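Local atomic coordinates of sporulation-control protein spo0M (Bacillus subtilis, PDB entry 5CL2), a protein that controls the expression of spo0A and is required for cells to pass the morphological stage 0 of sporulation. Residues Gln48-Tyr53 with Arg63-Thr67; Arg52-Val56 with Asp152-Ala156; Val166-Phe171 with Glu184-Phe189. One frame throughout, in Å; residues are numbered along the deposited sequence.

Interaction 1: Gln48-Tyr53 with Arg63-Thr67; sequences QLSTRY and RKYAT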
loop_
_atom_site.group_PDB
_atom_site.type_symbol
_atom_site.label_atom_id
_atom_site.label_comp_id
_atom_site.label_asym_id
_atom_site.label_seq_id
_atom_site.Cartn_x
_atom_site.Cartn_y
_atom_site.Cartn_z
ATOM N N GLN A 48 -7.349 16.357 -6.309
ATOM C CA GLN A 48 -7.372 14.898 -6.205
ATOM C C GLN A 48 -6.955 14.272 -7.507
ATOM O O GLN A 48 -7.470 14.632 -8.566
ATOM C CB GLN A 48 -8.754 14.357 -5.853
ATOM C CG GLN A 48 -9.521 15.161 -4.853
ATOM C CD GLN A 48 -10.171 14.266 -3.816
ATOM O OE1 GLN A 48 -10.682 13.185 -4.141
ATOM N NE2 GLN A 48 -10.138 14.702 -2.550
ATOM N N LEU A 49 -6.071 13.284 -7.407
ATOM C CA LEU A 49 -5.692 12.461 -8.549
ATOM C C LEU A 49 -6.520 11.184 -8.433
ATOM O O LEU A 49 -6.549 10.550 -7.389
ATOM C CB LEU A 49 -4.187 12.176 -8.548
ATOM C CG LEU A 49 -3.554 11.571 -9.806
ATOM C CD1 LEU A 49 -3.395 12.609 -10.930
ATOM C CD2 LEU A 49 -2.223 10.919 -9.474
ATOM N N SER A 50 -7.252 10.841 -9.483
ATOM C CA SER A 50 -8.123 9.686 -9.388
ATOM C C SER A 50 -8.211 8.882 -10.666
ATOM O O SER A 50 -7.836 9.327 -11.755
ATOM C CB SER A 50 -9.528 10.092 -8.988
ATOM O OG SER A 50 -10.081 10.887 -10.007
ATOM N N THR A 51 -8.688 7.659 -10.508
ATOM C CA THR A 51 -8.907 6.814 -11.660
ATOM C C THR A 51 -10.117 5.961 -11.327
ATOM O O THR A 51 -10.836 6.287 -10.368
ATOM C CB THR A 51 -7.654 5.974 -12.010
ATOM O OG1 THR A 51 -7.848 5.359 -13.285
ATOM C CG2 THR A 51 -7.340 4.943 -10.936
ATOM N N ARG A 52 -10.403 4.961 -12.162
ATOM C CA ARG A 52 -11.477 4.013 -11.905
ATOM C C ARG A 52 -10.939 2.587 -12.049
ATOM O O ARG A 52 -9.969 2.345 -12.764
ATOM C CB ARG A 52 -12.637 4.204 -12.877
ATOM C CG ARG A 52 -12.793 5.593 -13.413
ATOM C CD ARG A 52 -13.690 5.578 -14.635
ATOM N NE ARG A 52 -13.162 4.712 -15.684
ATOM C CZ ARG A 52 -13.528 4.778 -16.962
ATOM N NH1 ARG A 52 -14.438 5.667 -17.355
ATOM N NH2 ARG A 52 -12.992 3.946 -17.847
ATOM N N TYR A 53 -11.566 1.637 -11.381
ATOM C CA TYR A 53 -11.145 0.264 -11.552
ATOM C C TYR A 53 -12.345 -0.650 -11.613
ATOM O O TYR A 53 -13.437 -0.286 -11.157
ATOM C CB TYR A 53 -10.176 -0.160 -10.451
ATOM C CG TYR A 53 -10.745 -0.285 -9.057
ATOM C CD1 TYR A 53 -10.892 0.826 -8.229
ATOM C CD2 TYR A 53 -11.100 -1.529 -8.552
ATOM C CE1 TYR A 53 -11.396 0.689 -6.933
ATOM C CE2 TYR A 53 -11.591 -1.682 -7.272
ATOM C CZ TYR A 53 -11.736 -0.588 -6.463
ATOM O OH TYR A 53 -12.234 -0.795 -5.193
ATOM N N ARG A 63 -17.692 -0.290 -12.507
ATOM C CA ARG A 63 -16.493 0.527 -12.342
ATOM C C ARG A 63 -16.641 1.496 -11.167
ATOM O O ARG A 63 -17.665 2.163 -11.007
ATOM C CB ARG A 63 -16.144 1.302 -13.599
ATOM C CG ARG A 63 -15.437 0.492 -14.627
ATOM C CD ARG A 63 -15.053 1.346 -15.821
ATOM N NE ARG A 63 -14.423 0.520 -16.846
ATOM C CZ ARG A 63 -13.112 0.301 -16.938
ATOM N NH1 ARG A 63 -12.259 0.841 -16.059
ATOM N NH2 ARG A 63 -12.653 -0.471 -17.915
ATOM N N LYS A 64 -15.594 1.531 -10.346
ATOM C CA LYS A 64 -15.574 2.234 -9.081
ATOM C C LYS A 64 -14.464 3.263 -9.074
ATOM O O LYS A 64 -13.343 2.972 -9.508
ATOM C CB LYS A 64 -15.393 1.242 -7.934
ATOM C CG LYS A 64 -15.522 1.822 -6.546
ATOM C CD LYS A 64 -15.674 0.713 -5.513
ATOM C CE LYS A 64 -15.663 1.260 -4.090
ATOM N NZ LYS A 64 -14.312 1.740 -3.662
ATOM N N TYR A 65 -14.806 4.464 -8.602
ATOM C CA TYR A 65 -13.909 5.609 -8.524
ATOM C C TYR A 65 -12.883 5.386 -7.406
ATOM O O TYR A 65 -13.197 4.820 -6.343
ATOM C CB TYR A 65 -14.759 6.874 -8.285
ATOM C CG TYR A 65 -14.042 8.201 -8.160
ATOM C CD1 TYR A 65 -13.766 8.971 -9.281
ATOM C CD2 TYR A 65 -13.677 8.712 -6.908
ATOM C CE1 TYR A 65 -13.129 10.221 -9.167
ATOM C CE2 TYR A 65 -13.029 9.956 -6.783
ATOM C CZ TYR A 65 -12.762 10.704 -7.923
ATOM O OH TYR A 65 -12.132 11.938 -7.833
ATOM N N ALA A 66 -11.649 5.817 -7.637
ATOM C CA ALA A 66 -10.593 5.596 -6.643
ATOM C C ALA A 66 -9.629 6.761 -6.585
ATOM O O ALA A 66 -9.180 7.245 -7.632
ATOM C CB ALA A 66 -9.834 4.319 -6.951
ATOM N N THR A 67 -9.272 7.169 -5.370
ATOM C CA THR A 67 -8.382 8.306 -5.184
ATOM C C THR A 67 -6.929 7.870 -5.094
ATOM O O THR A 67 -6.551 7.142 -4.185
ATOM C CB THR A 67 -8.791 9.097 -3.919
ATOM O OG1 THR A 67 -10.130 9.586 -4.086
ATOM C CG2 THR A 67 -7.862 10.266 -3.673
#

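Interaction 2: Arg52-Val56 with Asp152-Ala156; sequences RYVIV and DCEQA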
loop_
_atom_site.group_PDB
_atom_site.type_symbol
_atom_site.label_atom_id
_atom_site.label_comp_id
_atom_site.label_asym_id
_atom_site.label_seq_id
_atom_site.Cartn_x
_atom_site.Cartn_y
_atom_site.Cartn_z
ATOM N N ARG A 52 -10.403 4.961 -12.162
ATOM C CA ARG A 52 -11.477 4.013 -11.905
ATOM C C ARG A 52 -10.939 2.587 -12.049
ATOM O O ARG A 52 -9.969 2.345 -12.764
ATOM C CB ARG A 52 -12.637 4.204 -12.877
ATOM C CG ARG A 52 -12.793 5.593 -13.413
ATOM C CD ARG A 52 -13.690 5.578 -14.635
ATOM N NE ARG A 52 -13.162 4.712 -15.684
ATOM C CZ ARG A 52 -13.528 4.778 -16.962
ATOM N NH1 ARG A 52 -14.438 5.667 -17.355
ATOM N NH2 ARG A 52 -12.992 3.946 -17.847
ATOM N N TYR A 53 -11.566 1.637 -11.381
ATOM C CA TYR A 53 -11.145 0.264 -11.552
ATOM C C TYR A 53 -12.345 -0.650 -11.613
ATOM O O TYR A 53 -13.437 -0.286 -11.157
ATOM C CB TYR A 53 -10.176 -0.160 -10.451
ATOM C CG TYR A 53 -10.745 -0.285 -9.057
ATOM C CD1 TYR A 53 -10.892 0.826 -8.229
ATOM C CD2 TYR A 53 -11.100 -1.529 -8.552
ATOM C CE1 TYR A 53 -11.396 0.689 -6.933
ATOM C CE2 TYR A 53 -11.591 -1.682 -7.272
ATOM C CZ TYR A 53 -11.736 -0.588 -6.463
ATOM O OH TYR A 53 -12.234 -0.795 -5.193
ATOM N N VAL A 54 -12.140 -1.830 -12.200
ATOM C CA VAL A 54 -13.255 -2.737 -12.454
ATOM C C VAL A 54 -13.397 -3.717 -11.307
ATOM O O VAL A 54 -12.412 -4.244 -10.776
ATOM C CB VAL A 54 -13.091 -3.517 -13.774
ATOM C CG1 VAL A 54 -14.339 -4.363 -14.048
ATOM C CG2 VAL A 54 -12.871 -2.570 -14.922
ATOM N N ILE A 55 -14.646 -3.909 -10.912
ATOM C CA ILE A 55 -15.069 -4.948 -9.994
ATOM C C ILE A 55 -16.113 -5.817 -10.692
ATOM O O ILE A 55 -17.158 -5.325 -11.123
ATOM C CB ILE A 55 -15.681 -4.369 -8.717
ATOM C CG1 ILE A 55 -14.641 -3.582 -7.911
ATOM C CG2 ILE A 55 -16.327 -5.468 -7.889
ATOM C CD1 ILE A 55 -15.243 -2.962 -6.679
ATOM N N VAL A 56 -15.825 -7.106 -10.826
ATOM C CA VAL A 56 -16.767 -8.007 -11.474
ATOM C C VAL A 56 -17.518 -8.837 -10.439
ATOM O O VAL A 56 -16.914 -9.455 -9.572
ATOM C CB VAL A 56 -16.055 -8.912 -12.484
ATOM C CG1 VAL A 56 -17.044 -9.849 -13.167
ATOM C CG2 VAL A 56 -15.341 -8.049 -13.522
ATOM N N ASP A 152 -6.128 -2.608 -18.037
ATOM C CA ASP A 152 -7.182 -1.977 -17.248
ATOM C C ASP A 152 -6.839 -2.045 -15.779
ATOM O O ASP A 152 -5.966 -2.813 -15.370
ATOM C CB ASP A 152 -8.543 -2.640 -17.505
ATOM C CG ASP A 152 -9.718 -1.652 -17.407
ATOM O OD1 ASP A 152 -9.592 -0.592 -16.746
ATOM O OD2 ASP A 152 -10.785 -1.933 -17.996
ATOM N N CYS A 153 -7.506 -1.231 -14.978
ATOM C CA CYS A 153 -7.314 -1.302 -13.534
ATOM C C CYS A 153 -8.350 -2.257 -12.946
ATOM O O CYS A 153 -9.563 -2.091 -13.152
ATOM C CB CYS A 153 -7.386 0.094 -12.909
ATOM S SG CYS A 153 -6.035 1.112 -13.502
ATOM N N GLU A 154 -7.856 -3.275 -12.248
ATOM C CA GLU A 154 -8.692 -4.362 -11.766
ATOM C C GLU A 154 -8.647 -4.400 -10.251
ATOM O O GLU A 154 -7.599 -4.166 -9.634
ATOM C CB GLU A 154 -8.219 -5.714 -12.308
ATOM C CG GLU A 154 -8.106 -5.856 -13.817
ATOM C CD GLU A 154 -9.439 -6.017 -14.531
ATOM O OE1 GLU A 154 -10.362 -6.677 -14.004
ATOM O OE2 GLU A 154 -9.530 -5.558 -15.681
ATOM N N GLN A 155 -9.788 -4.696 -9.653
ATOM C CA GLN A 155 -9.878 -4.898 -8.220
ATOM C C GLN A 155 -8.819 -5.919 -7.767
ATOM O O GLN A 155 -8.691 -6.991 -8.387
ATOM C CB GLN A 155 -11.280 -5.403 -7.887
ATOM C CG GLN A 155 -11.404 -6.059 -6.551
ATOM C CD GLN A 155 -12.725 -6.744 -6.381
ATOM O OE1 GLN A 155 -13.173 -7.497 -7.258
ATOM N NE2 GLN A 155 -13.399 -6.444 -5.273
ATOM N N ALA A 156 -8.015 -5.590 -6.752
ATOM C CA ALA A 156 -6.983 -6.542 -6.311
ATOM C C ALA A 156 -6.685 -6.580 -4.791
ATOM O O ALA A 156 -5.534 -6.397 -4.368
ATOM C CB ALA A 156 -5.690 -6.277 -7.086
HETATM O O HOH W 1 -11.904 -7.040 -11.488
HETATM O O HOH W 2 -13.435 -8.247 -9.854
#

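Interaction 3: Val166-Phe171 with Glu184-Phe189; sequences VQEFEF and ELELIF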
loop_
_atom_site.group_PDB
_atom_site.type_symbol
_atom_site.label_atom_id
_atom_site.label_comp_id
_atom_site.label_asym_id
_atom_site.label_seq_id
_atom_site.Cartn_x
_atom_site.Cartn_y
_atom_site.Cartn_z
ATOM N N VAL A 166 -4.926 -3.064 -9.199
ATOM C CA VAL A 166 -3.641 -3.046 -9.901
ATOM C C VAL A 166 -3.881 -2.844 -11.386
ATOM O O VAL A 166 -4.966 -3.148 -11.882
ATOM C CB VAL A 166 -2.825 -4.360 -9.688
ATOM C CG1 VAL A 166 -2.491 -4.534 -8.236
ATOM C CG2 VAL A 166 -3.588 -5.559 -10.212
ATOM N N GLN A 167 -2.891 -2.327 -12.108
ATOM C CA GLN A 167 -3.069 -2.254 -13.548
ATOM C C GLN A 167 -2.620 -3.590 -14.172
ATOM O O GLN A 167 -1.475 -3.996 -14.050
ATOM C CB GLN A 167 -2.306 -1.076 -14.168
ATOM C CG GLN A 167 -2.600 -0.943 -15.654
ATOM C CD GLN A 167 -2.180 0.391 -16.274
ATOM O OE1 GLN A 167 -1.159 0.981 -15.914
ATOM N NE2 GLN A 167 -2.977 0.862 -17.226
ATOM N N GLU A 168 -3.554 -4.266 -14.824
ATOM C CA GLU A 168 -3.313 -5.549 -15.457
ATOM C C GLU A 168 -3.154 -5.370 -16.970
ATOM O O GLU A 168 -4.065 -4.861 -17.648
ATOM C CB GLU A 168 -4.458 -6.514 -15.156
ATOM C CG GLU A 168 -4.260 -7.932 -15.714
ATOM C CD GLU A 168 -5.379 -8.866 -15.290
ATOM O OE1 GLU A 168 -6.175 -8.479 -14.409
ATOM O OE2 GLU A 168 -5.467 -9.992 -15.823
ATOM N N PHE A 169 -1.972 -5.749 -17.467
ATOM C CA PHE A 169 -1.661 -5.752 -18.898
ATOM C C PHE A 169 -1.878 -7.143 -19.480
ATOM O O PHE A 169 -1.301 -8.117 -18.993
ATOM C CB PHE A 169 -0.218 -5.297 -19.152
ATOM C CG PHE A 169 0.037 -3.873 -18.748
ATOM C CD1 PHE A 169 0.267 -3.552 -17.430
ATOM C CD2 PHE A 169 0.017 -2.859 -19.682
ATOM C CE1 PHE A 169 0.479 -2.238 -17.041
ATOM C CE2 PHE A 169 0.230 -1.548 -19.299
ATOM C CZ PHE A 169 0.454 -1.240 -17.973
ATOM N N GLU A 170 -2.705 -7.237 -20.516
ATOM C CA GLU A 170 -2.995 -8.511 -21.175
ATOM C C GLU A 170 -2.465 -8.515 -22.604
ATOM O O GLU A 170 -2.799 -7.637 -23.415
ATOM C CB GLU A 170 -4.492 -8.798 -21.177
ATOM C CG GLU A 170 -4.886 -10.002 -21.995
ATOM C CD GLU A 170 -6.354 -9.962 -22.355
ATOM O OE1 GLU A 170 -7.168 -9.710 -21.436
ATOM O OE2 GLU A 170 -6.696 -10.185 -23.541
ATOM N N PHE A 171 -1.599 -9.493 -22.868
ATOM C CA PHE A 171 -0.949 -9.698 -24.147
ATOM C C PHE A 171 -1.513 -10.928 -24.837
ATOM O O PHE A 171 -1.895 -11.903 -24.174
ATOM C CB PHE A 171 0.549 -9.899 -23.979
ATOM C CG PHE A 171 1.252 -8.778 -23.288
ATOM C CD1 PHE A 171 1.271 -8.710 -21.907
ATOM C CD2 PHE A 171 1.957 -7.840 -24.011
ATOM C CE1 PHE A 171 1.943 -7.711 -21.264
ATOM C CE2 PHE A 171 2.634 -6.826 -23.369
ATOM C CZ PHE A 171 2.630 -6.766 -21.996
ATOM N N GLU A 184 -3.463 -16.269 -23.533
ATOM C CA GLU A 184 -2.902 -14.946 -23.324
ATOM C C GLU A 184 -2.082 -14.860 -22.053
ATOM O O GLU A 184 -2.245 -15.667 -21.142
ATOM C CB GLU A 184 -4.036 -13.866 -23.351
ATOM C CG GLU A 184 -4.987 -13.884 -22.175
ATOM C CD GLU A 184 -5.982 -15.028 -22.227
ATOM O OE1 GLU A 184 -6.515 -15.310 -23.309
ATOM O OE2 GLU A 184 -6.238 -15.670 -21.187
ATOM N N LEU A 185 -1.231 -13.832 -22.017
ATOM C CA LEU A 185 -0.338 -13.522 -20.916
ATOM C C LEU A 185 -0.787 -12.251 -20.145
ATOM O O LEU A 185 -1.227 -11.291 -20.745
ATOM C CB LEU A 185 1.073 -13.321 -21.460
ATOM C CG LEU A 185 2.121 -12.823 -20.479
ATOM C CD1 LEU A 185 2.439 -13.901 -19.458
ATOM C CD2 LEU A 185 3.342 -12.362 -21.237
ATOM N N GLU A 186 -0.673 -12.259 -18.823
ATOM C CA GLU A 186 -1.040 -11.119 -18.004
ATOM C C GLU A 186 0.136 -10.720 -17.143
ATOM O O GLU A 186 0.709 -11.572 -16.456
ATOM C CB GLU A 186 -2.237 -11.447 -17.106
ATOM C CG GLU A 186 -3.587 -11.536 -17.826
ATOM C CD GLU A 186 -3.859 -12.917 -18.420
ATOM O OE1 GLU A 186 -3.313 -13.946 -17.938
ATOM O OE2 GLU A 186 -4.648 -12.970 -19.371
ATOM N N LEU A 187 0.462 -9.425 -17.157
ATOM C CA LEU A 187 1.531 -8.847 -16.356
ATOM C C LEU A 187 0.988 -7.742 -15.462
ATOM O O LEU A 187 0.098 -6.967 -15.853
ATOM C CB LEU A 187 2.656 -8.286 -17.234
ATOM C CG LEU A 187 3.376 -9.229 -18.217
ATOM C CD1 LEU A 187 4.721 -8.670 -18.676
ATOM C CD2 LEU A 187 3.523 -10.642 -17.665
ATOM N N ILE A 188 1.495 -7.708 -14.240
ATOM C CA ILE A 188 1.278 -6.581 -13.357
ATOM C C ILE A 188 2.624 -5.970 -13.004
ATOM O O ILE A 188 3.536 -6.675 -12.566
ATOM C CB ILE A 188 0.553 -6.989 -12.067
ATOM C CG1 ILE A 188 -0.852 -7.480 -12.373
ATOM C CG2 ILE A 188 0.487 -5.809 -11.073
ATOM C CD1 ILE A 188 -1.431 -8.288 -11.223
ATOM N N PHE A 189 2.754 -4.667 -13.210
ATOM C CA PHE A 189 3.956 -3.954 -12.795
ATOM C C PHE A 189 3.744 -3.247 -11.464
ATOM O O PHE A 189 2.796 -2.469 -11.309
ATOM C CB PHE A 189 4.346 -2.929 -13.838
ATOM C CG PHE A 189 4.560 -3.505 -15.176
ATOM C CD1 PHE A 189 5.751 -4.117 -15.492
ATOM C CD2 PHE A 189 3.560 -3.474 -16.112
ATOM C CE1 PHE A 189 5.955 -4.648 -16.720
ATOM C CE2 PHE A 189 3.756 -4.026 -17.351
ATOM C CZ PHE A 189 4.967 -4.618 -17.651
HETATM O O HOH W 3 0.607 -2.759 -13.646
HETATM O O HOH W 4 -0.352 -1.380 -10.700
#

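Interaction 1: Gln48-Tyr53 with Arg63-Thr67
This is part of a long antiparallel beta hairpin, strands 40-57 and 60-79, at one side of a mixed sheet in a protein of the arrestin-like clan. The short strand axes come within 4.6 Å and run at 152°. Four backbone hydrogen bonds hold the register. T51 and A66 form one hydrogen-bonded pair, with T51 N to A66 O and A66 N to T51 O both 2.9 Å. Y53 and K64 form the next, with Y53 N to K64 O and K64 N to Y53 O also 2.9 Å. CA-H...O contacts add to them: R52 CA to K64 O is 3.2 Å and R63 CA to Y53 O is 3.4 Å.

Side chains alternate between the faces. T51, Y53, K64 and A66 share one. The Y53 ring has K64 CB over a face and A66 CB at its edge, 3.9 Å from Y53 CD1. T51 OG1 is hydrogen-bonded to E105 O.

The other face carries S50, R52, Y65 and T67. Like charges meet near it: R52 NH2 and R63 NH1 are 3.7 Å apart. Salt bridges from R52 to E105 and R63 to D152 probably offset this. S50 OG gives a weak hydrogen bond of 3.2 Å to Y65 OH.

Interaction 2: Arg52-Val56 with Asp152-Ala156
The Y53 ring overlaps the backbone of E154 and Q155 obliquely. Its CD2 is 3.6 Å from Q155 CA, and its CE2 is 3.8 Å from Q155 CB. At the root of the same side chain, Y53 CB packs against C153 CB at 3.7 Å. The two strands run in roughly the same direction but cross at 49°, so they touch over a short length. They form a single bridge, V54 with E154. Two backbone hydrogen bonds make it: V54 N to C153 O at 2.8 Å and Q155 N to V54 O at 2.9 Å. V54 thus uses both its NH and its carbonyl, as in parallel pairing.

Two waters extend the contact. Water 1 donates to V54 O at 2.9 Å and to E154 OE1 at 3.0 Å. Beyond the bridge, water 2 accepts from V56 N at 2.8 Å and donates to Q155 OE1 at 2.7 Å. The acids are also tied elsewhere: D152 forms a salt bridge with R63, and E154 with R210.

The bridge joins two sheets. Strand 40-57 also pairs with strand 60-79 in the mixed sheet. Strand 146-155, an outer strand of the antiparallel sheet within this chain, pairs with strand 165-173. The Y53 side chain touches P164, and the C153 side chain touches F165 on strand 165-173.

Interaction 3: Val166-Phe171 with Glu184-Phe189
F189 drives the edge of its ring into the face of F169. The ring centres are 5.1 Å apart and the planes stand at 73°, an offset edge-to-face pair. The closest atoms are F169 CE1 and F189 CD2, at 3.4 Å. On the same face of the sheet, the F171 ring lodges against two leucines. Its CE1 is 3.7 Å from L187 CG and its CD1 is 4.3 Å from L185 CD2. L138 and I141 of helix 132-143 also touch F171, I141 touches L187, and V137 touches F189.

The other face is mixed. E168, E170 and E186 lie along it, with I188 toward the V166 end. V166 CG2 fits against I188 CD1 at 3.6 Å. E168 OE2 comes 3.2 Å from E186 CG.

The backbone is an antiparallel ladder in a five-stranded sheet. F169 pairs with L187 through F169 N to L187 O and L187 N to F169 O, both 2.9 Å. F171 N to L185 O is 2.8 Å and L185 N to F171 O is 3.0 Å. Between Q167 and F189 the backbones are not directly bonded, and water 3 fills the gap. It donates to Q167 O at 2.5 Å and accepts from F189 N at 2.9 Å.

Arginines balance two of the acids: R205 forms salt bridges with E168 and E170, and R204 with E168. Here the pair of strands turns apolar side chains to helix 132-143 and acids to R204 and R205.

How the interactions relate
Interaction 1 lies in the hairpin of strands 40-57 and 60-79. Interaction 2 starts from the same strand 40-57, shares R52 and Y53, and reaches strand 146-155. Their centres are 10 Å apart, and R63 NH2 to D152 OD2 is a 2.4 Å salt bridge between them. Interaction 3 comes later in the chain, its centre 12 Å from interaction 2. Strand 165-173 of interaction 3 is the sheet neighbour of strand 146-155. Interactions 1 and 3 do not touch; their centres are 19 Å apart. Interaction 2 therefore stands between the mixed sheet and the antiparallel sheet, linking two beta parts of the Spo0M fold.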